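Local coordinates for protein cephalosporin acylase (Bacillus halodurans, PDB 2NLZ) that is probably an Ntn-type acylase of the gamma-glutamyltranspeptidase family, named for splitting the acyl amide bond of cephalosporins, though its function has not been established, at residues A91-T96 with K241-C246; F219-L224 with C246-W251. The protein carries 1 engineered substitution. All coordinates share one frame; numbering follows the deposited sequence.

Contact 1 (A91-T96 with K241-C246)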
loop_
_atom_site.group_PDB
_atom_site.type_symbol
_atom_site.label_atom_id
_atom_site.label_comp_id
_atom_site.label_asym_id
_atom_site.label_seq_id
_atom_site.Cartn_x
_atom_site.Cartn_y
_atom_site.Cartn_z
ATOM N N ALA D 91 44.677 9.711 -18.364
ATOM C CA ALA D 91 45.044 10.967 -17.718
ATOM C C ALA D 91 46.066 11.698 -18.555
ATOM O O ALA D 91 46.860 11.059 -19.249
ATOM C CB ALA D 91 45.617 10.696 -16.341
ATOM N N PRO D 92 46.054 13.042 -18.500
ATOM C CA PRO D 92 47.059 13.855 -19.187
ATOM C C PRO D 92 48.481 13.456 -18.827
ATOM O O PRO D 92 48.745 13.051 -17.690
ATOM C CB PRO D 92 46.773 15.267 -18.680
ATOM C CG PRO D 92 45.341 15.254 -18.361
ATOM C CD PRO D 92 45.065 13.884 -17.805
ATOM N N MET D 93 49.388 13.575 -19.793
ATOM C CA MET D 93 50.750 13.086 -19.626
ATOM C C MET D 93 51.560 13.976 -18.684
ATOM O O MET D 93 52.586 13.557 -18.141
ATOM C CB MET D 93 51.436 12.951 -20.984
ATOM C CG MET D 93 52.488 11.856 -21.039
ATOM S SD MET D 93 51.804 10.203 -20.824
ATOM C CE MET D 93 51.062 9.919 -22.438
ATOM N N SER D 94 51.083 15.198 -18.482
ATOM C CA SER D 94 51.700 16.104 -17.517
ATOM C C SER D 94 51.080 16.020 -16.107
ATOM O O SER D 94 51.562 16.667 -15.174
ATOM C CB SER D 94 51.680 17.544 -18.047
ATOM O OG SER D 94 50.386 17.915 -18.496
ATOM N N LEU D 95 50.025 15.218 -15.954
ATOM C CA LEU D 95 49.334 15.078 -14.667
ATOM C C LEU D 95 49.973 13.979 -13.824
ATOM O O LEU D 95 49.707 12.793 -14.024
ATOM C CB LEU D 95 47.849 14.772 -14.875
ATOM C CG LEU D 95 46.759 15.468 -14.043
ATOM C CD1 LEU D 95 45.484 14.632 -14.036
ATOM C CD2 LEU D 95 47.186 15.802 -12.622
ATOM N N THR D 96 50.819 14.383 -12.884
ATOM C CA THR D 96 51.489 13.444 -11.998
ATOM C C THR D 96 51.033 13.670 -10.568
ATOM O O THR D 96 50.409 14.684 -10.259
ATOM C CB THR D 96 53.031 13.568 -12.062
ATOM O OG1 THR D 96 53.431 14.901 -11.715
ATOM C CG2 THR D 96 53.554 13.222 -13.453
ATOM N N LYS D 241 47.144 18.789 -26.765
ATOM C CA LYS D 241 46.872 18.263 -28.103
ATOM C C LYS D 241 47.289 16.812 -28.175
ATOM O O LYS D 241 46.521 15.964 -28.626
ATOM C CB LYS D 241 47.695 19.009 -29.149
ATOM C CG LYS D 241 47.133 20.308 -29.655
ATOM C CD LYS D 241 48.128 20.934 -30.622
ATOM C CE LYS D 241 47.964 22.441 -30.711
ATOM N NZ LYS D 241 49.121 23.080 -31.403
ATOM N N GLU D 242 48.515 16.545 -27.722
ATOM C CA GLU D 242 49.156 15.239 -27.866
ATOM C C GLU D 242 48.507 14.156 -27.014
ATOM O O GLU D 242 48.585 12.971 -27.351
ATOM C CB GLU D 242 50.655 15.338 -27.570
ATOM C CG GLU D 242 51.443 16.066 -28.648
ATOM C CD GLU D 242 52.445 17.049 -28.069
ATOM O OE1 GLU D 242 53.526 16.613 -27.618
ATOM O OE2 GLU D 242 52.148 18.264 -28.067
ATOM N N ASP D 243 47.873 14.567 -25.918
ATOM C CA ASP D 243 47.094 13.655 -25.085
ATOM C C ASP D 243 45.893 13.144 -25.862
ATOM O O ASP D 243 45.614 11.946 -25.877
ATOM C CB ASP D 243 46.632 14.358 -23.814
ATOM C CG ASP D 243 47.706 14.405 -22.751
ATOM O OD1 ASP D 243 48.415 13.389 -22.582
ATOM O OD2 ASP D 243 47.832 15.455 -22.080
ATOM N N LEU D 244 45.198 14.067 -26.514
ATOM C CA LEU D 244 44.059 13.742 -27.361
ATOM C C LEU D 244 44.499 12.973 -28.606
ATOM O O LEU D 244 43.870 11.986 -28.984
ATOM C CB LEU D 244 43.308 15.019 -27.770
ATOM C CG LEU D 244 42.764 15.938 -26.674
ATOM C CD1 LEU D 244 42.314 17.289 -27.214
ATOM C CD2 LEU D 244 41.628 15.255 -25.903
ATOM N N ALA D 245 45.592 13.426 -29.218
ATOM C CA ALA D 245 46.092 12.880 -30.484
ATOM C C ALA D 245 46.335 11.373 -30.485
ATOM O O ALA D 245 46.018 10.697 -31.466
ATOM C CB ALA D 245 47.354 13.609 -30.919
ATOM N N CYS D 246 46.891 10.839 -29.402
ATOM C CA CYS D 246 47.120 9.398 -29.359
ATOM C C CYS D 246 46.121 8.627 -28.502
ATOM O O CYS D 246 46.411 7.523 -28.036
ATOM C CB CYS D 246 48.587 9.029 -29.052
ATOM S SG CYS D 246 49.339 9.795 -27.617
#
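The carboxylate of Asp243 comes up against the backbone N-H of Met93, using both of its oxygens on that single donor. Asp243 OD1 takes the main hydrogen bond, 3.0 Å from Met93 N, bent at 137° and met on the syn side of the carboxylate, tilted out of its plane. Asp243 OD2 adds a weak, longer bond to Met93 N at 3.3 Å. Asp243 can do this because its CG is anti to its own carbonyl carbon (chi1 -81°), which lays the carboxylate against the loop. The neighbouring carbons fill in: Pro92 CA lies 3.4 Å from Asp243 OD2, with Pro92 CB close behind, and Met93 CB packs 3.4 Å from Asp243 OD1. Met93 then turns its CG anti to its backbone N and bends again further out, leaving CB as the part of its side chain that meets the carboxylate. Pro92 to Leu95 form a type I turn closed by Leu95 N to Pro92 O, while Tyr238 packs on Pro92. The Met93 N-H is one of several partners, as OD2 is also bonded close by in the chain; together with the N-terminal end of this short helix it would probably favour the charged form of the buried carboxylate.

Contact 2 (F219-L224 with C246-W251); sequences FYRGEL and CYRPEW
Tyr220 and Tyr247 make the aromatic part of this contact, their rings meeting obliquely with centroids 4.9 Å apart and planes at 36°. CD2 of Tyr247 lies over one face of the Tyr220 ring, nearest Tyr220 CE1 at 3.2 Å. Phe219 covers the opposite face, its CD2 3.4 Å above the Tyr220 ring plane and over the centre, which leaves Tyr220 held between two aromatic neighbours. Tyr247 reaches its place with CG anti to the backbone N (chi1 165°), a torsion that lays its ring against Tyr220.

The hydroxyls fix the far ends. Tyr220 OH donates to Pro120 O and accepts from Gly124 N, and Tyr247 OH makes a weak bond to Gly121 O, so both hydroxyls bond to the turn leading into helix 122-133. With Tyr220 cut back to an alanine, Pro120 O and Gly124 N would probably lose their shared hydroxyl, and a gap would open between Phe219 and Tyr247.

The charged part lies to one side. Arg221 puts the edge of its guanidinium at Tyr247 O, with Arg221 NH2 2.7 Å from that oxygen but poorly angled for a hydrogen bond. Tyr220 CB covers one face of the group; over the other crosses Arg248, the two guanidinium planes 40° apart. Arg221 NH1 is modelled 3.0 Å from Arg248 NH2, but Arg248 is poorly ordered, so the placement of its guanidinium, and with it this closeness, is doubtful. Arg221 NH1 has its salt-bridge partner in Glu217.

The whole is a helix-to-loop junction in a gamma-glutamyltranspeptidase-type Ntn fold: aromatic residues tie helix 217-221 to the connection entering strand 250-259, whose Glu250 pairs through its backbone with Asn86 of strand 81-87.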
loop_
_atom_site.group_PDB
_atom_site.type_symbol
_atom_site.label_atom_id
_atom_site.label_comp_id
_atom_site.label_asym_id
_atom_site.label_seq_id
_atom_site.Cartn_x
_atom_site.Cartn_y
_atom_site.Cartn_z
ATOM N N PHE D 219 38.073 16.041 -33.202
ATOM C CA PHE D 219 38.049 16.121 -31.740
ATOM C C PHE D 219 39.411 15.819 -31.117
ATOM O O PHE D 219 39.796 16.457 -30.141
ATOM C CB PHE D 219 36.995 15.159 -31.189
ATOM C CG PHE D 219 36.716 15.316 -29.713
ATOM C CD1 PHE D 219 35.810 16.271 -29.261
ATOM C CD2 PHE D 219 37.324 14.479 -28.778
ATOM C CE1 PHE D 219 35.532 16.415 -27.897
ATOM C CE2 PHE D 219 37.060 14.613 -27.422
ATOM C CZ PHE D 219 36.155 15.588 -26.981
ATOM N N TYR D 220 40.132 14.854 -31.687
ATOM C CA TYR D 220 41.377 14.356 -31.090
ATOM C C TYR D 220 42.670 14.853 -31.737
ATOM O O TYR D 220 43.639 15.171 -31.043
ATOM C CB TYR D 220 41.377 12.837 -31.095
ATOM C CG TYR D 220 40.273 12.247 -30.276
ATOM C CD1 TYR D 220 40.354 12.227 -28.893
ATOM C CD2 TYR D 220 39.144 11.709 -30.882
ATOM C CE1 TYR D 220 39.343 11.690 -28.135
ATOM C CE2 TYR D 220 38.130 11.167 -30.134
ATOM C CZ TYR D 220 38.232 11.153 -28.756
ATOM O OH TYR D 220 37.223 10.605 -27.990
ATOM N N ARG D 221 42.689 14.898 -33.064
ATOM C CA ARG D 221 43.880 15.319 -33.792
ATOM C C ARG D 221 43.510 16.247 -34.949
ATOM O O ARG D 221 44.078 16.168 -36.038
ATOM C CB ARG D 221 44.697 14.101 -34.248
ATOM C CG ARG D 221 43.890 12.983 -34.881
ATOM C CD ARG D 221 44.592 11.643 -34.727
ATOM N NE ARG D 221 44.207 10.972 -33.493
ATOM C CZ ARG D 221 43.254 10.051 -33.399
ATOM N NH1 ARG D 221 42.574 9.671 -34.467
ATOM N NH2 ARG D 221 42.982 9.504 -32.230
ATOM N N GLY D 222 42.555 17.135 -34.685
ATOM C CA GLY D 222 42.077 18.084 -35.676
ATOM C C GLY D 222 41.826 19.439 -35.059
ATOM O O GLY D 222 42.498 19.824 -34.099
ATOM N N GLU D 223 40.842 20.151 -35.601
ATOM C CA GLU D 223 40.590 21.542 -35.229
ATOM C C GLU D 223 40.004 21.728 -33.824
ATOM O O GLU D 223 40.363 22.670 -33.116
ATOM C CB GLU D 223 39.697 22.224 -36.268
ATOM C CG GLU D 223 39.988 23.711 -36.414
ATOM C CD GLU D 223 38.750 24.565 -36.263
ATOM O OE1 GLU D 223 37.866 24.496 -37.140
ATOM O OE2 GLU D 223 38.671 25.308 -35.262
ATOM N N LEU D 224 39.098 20.839 -33.432
ATOM C CA LEU D 224 38.505 20.889 -32.102
ATOM C C LEU D 224 39.558 20.591 -31.056
ATOM O O LEU D 224 39.610 21.247 -30.018
ATOM C CB LEU D 224 37.349 19.906 -31.978
ATOM C CG LEU D 224 36.091 20.240 -32.771
ATOM C CD1 LEU D 224 35.147 19.037 -32.760
ATOM C CD2 LEU D 224 35.414 21.518 -32.251
ATOM N N CYS D 246 46.891 10.839 -29.402
ATOM C CA CYS D 246 47.120 9.398 -29.359
ATOM C C CYS D 246 46.121 8.627 -28.502
ATOM O O CYS D 246 46.411 7.523 -28.036
ATOM C CB CYS D 246 48.587 9.029 -29.052
ATOM S SG CYS D 246 49.339 9.795 -27.617
ATOM N N TYR D 247 44.934 9.193 -28.313
ATOM C CA TYR D 247 43.849 8.397 -27.780
ATOM C C TYR D 247 43.259 7.511 -28.874
ATOM O O TYR D 247 42.931 7.981 -29.963
ATOM C CB TYR D 247 42.739 9.258 -27.162
ATOM C CG TYR D 247 41.452 8.474 -26.943
ATOM C CD1 TYR D 247 41.348 7.523 -25.928
ATOM C CD2 TYR D 247 40.358 8.652 -27.778
ATOM C CE1 TYR D 247 40.178 6.795 -25.750
ATOM C CE2 TYR D 247 39.191 7.933 -27.603
ATOM C CZ TYR D 247 39.108 7.009 -26.595
ATOM O OH TYR D 247 37.943 6.304 -26.438
ATOM N N ARG D 248 43.171 6.217 -28.676
ATOM C CA ARG D 248 42.152 5.474 -29.377
ATOM C C ARG D 248 41.310 4.610 -28.487
ATOM O O ARG D 248 41.743 4.128 -27.461
ATOM C CB ARG D 248 42.683 4.679 -30.576
ATOM C CG ARG D 248 44.154 4.795 -30.877
ATOM C CD ARG D 248 44.522 5.345 -32.264
ATOM N NE ARG D 248 43.383 5.720 -33.079
ATOM C CZ ARG D 248 43.442 6.452 -34.188
ATOM N NH1 ARG D 248 44.598 6.908 -34.640
ATOM N NH2 ARG D 248 42.336 6.729 -34.853
ATOM N N PRO D 249 40.073 4.443 -28.873
ATOM C CA PRO D 249 39.211 3.487 -28.193
ATOM C C PRO D 249 39.813 2.096 -28.335
ATOM O O PRO D 249 40.371 1.766 -29.385
ATOM C CB PRO D 249 37.871 3.596 -28.939
ATOM C CG PRO D 249 38.120 4.412 -30.126
ATOM C CD PRO D 249 39.376 5.186 -29.935
ATOM N N GLU D 250 39.743 1.307 -27.269
ATOM C CA GLU D 250 40.380 -0.002 -27.244
ATOM C C GLU D 250 39.324 -1.094 -27.217
ATOM O O GLU D 250 38.483 -1.131 -26.316
ATOM C CB GLU D 250 41.326 -0.111 -26.035
ATOM C CG GLU D 250 41.877 -1.513 -25.749
ATOM C CD GLU D 250 42.904 -1.523 -24.623
ATOM O OE1 GLU D 250 43.739 -0.597 -24.578
ATOM O OE2 GLU D 250 42.884 -2.453 -23.789
ATOM N N TRP D 251 39.350 -1.967 -28.218
ATOM C CA TRP D 251 38.543 -3.174 -28.152
ATOM C C TRP D 251 39.179 -4.093 -27.131
ATOM O O TRP D 251 40.355 -4.443 -27.232
ATOM C CB TRP D 251 38.432 -3.859 -29.506
ATOM C CG TRP D 251 37.635 -3.071 -30.459
ATOM C CD1 TRP D 251 38.108 -2.261 -31.452
ATOM C CD2 TRP D 251 36.214 -2.986 -30.512
ATOM N NE1 TRP D 251 37.062 -1.684 -32.127
ATOM C CE2 TRP D 251 35.886 -2.114 -31.572
ATOM C CE3 TRP D 251 35.183 -3.568 -29.772
ATOM C CZ2 TRP D 251 34.568 -1.809 -31.912
ATOM C CZ3 TRP D 251 33.872 -3.265 -30.110
ATOM C CH2 TRP D 251 33.578 -2.390 -31.172
#

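In the fold
Contacts 1 and 2 sit side by side, their centres about 11 Å apart, and share Cys246, where helix 241-245 ends and the chain heads for strand 250-259. Their direct joint is a probable hydrogen bond from Arg221 NE to Ala245 O, 2.7 Å long, which ties the arginine of contact 2 to the C-terminal end of the short helix in contact 1. Beside it Leu244 CB packs 3.3 Å from Tyr220 O. The short helix is thus held by the 91-96 loop through contact 1 and by the 219-224 segment through Arg221. Both contacts lie well away from the chain's centre, their own centres about 24 and 21 Å from it.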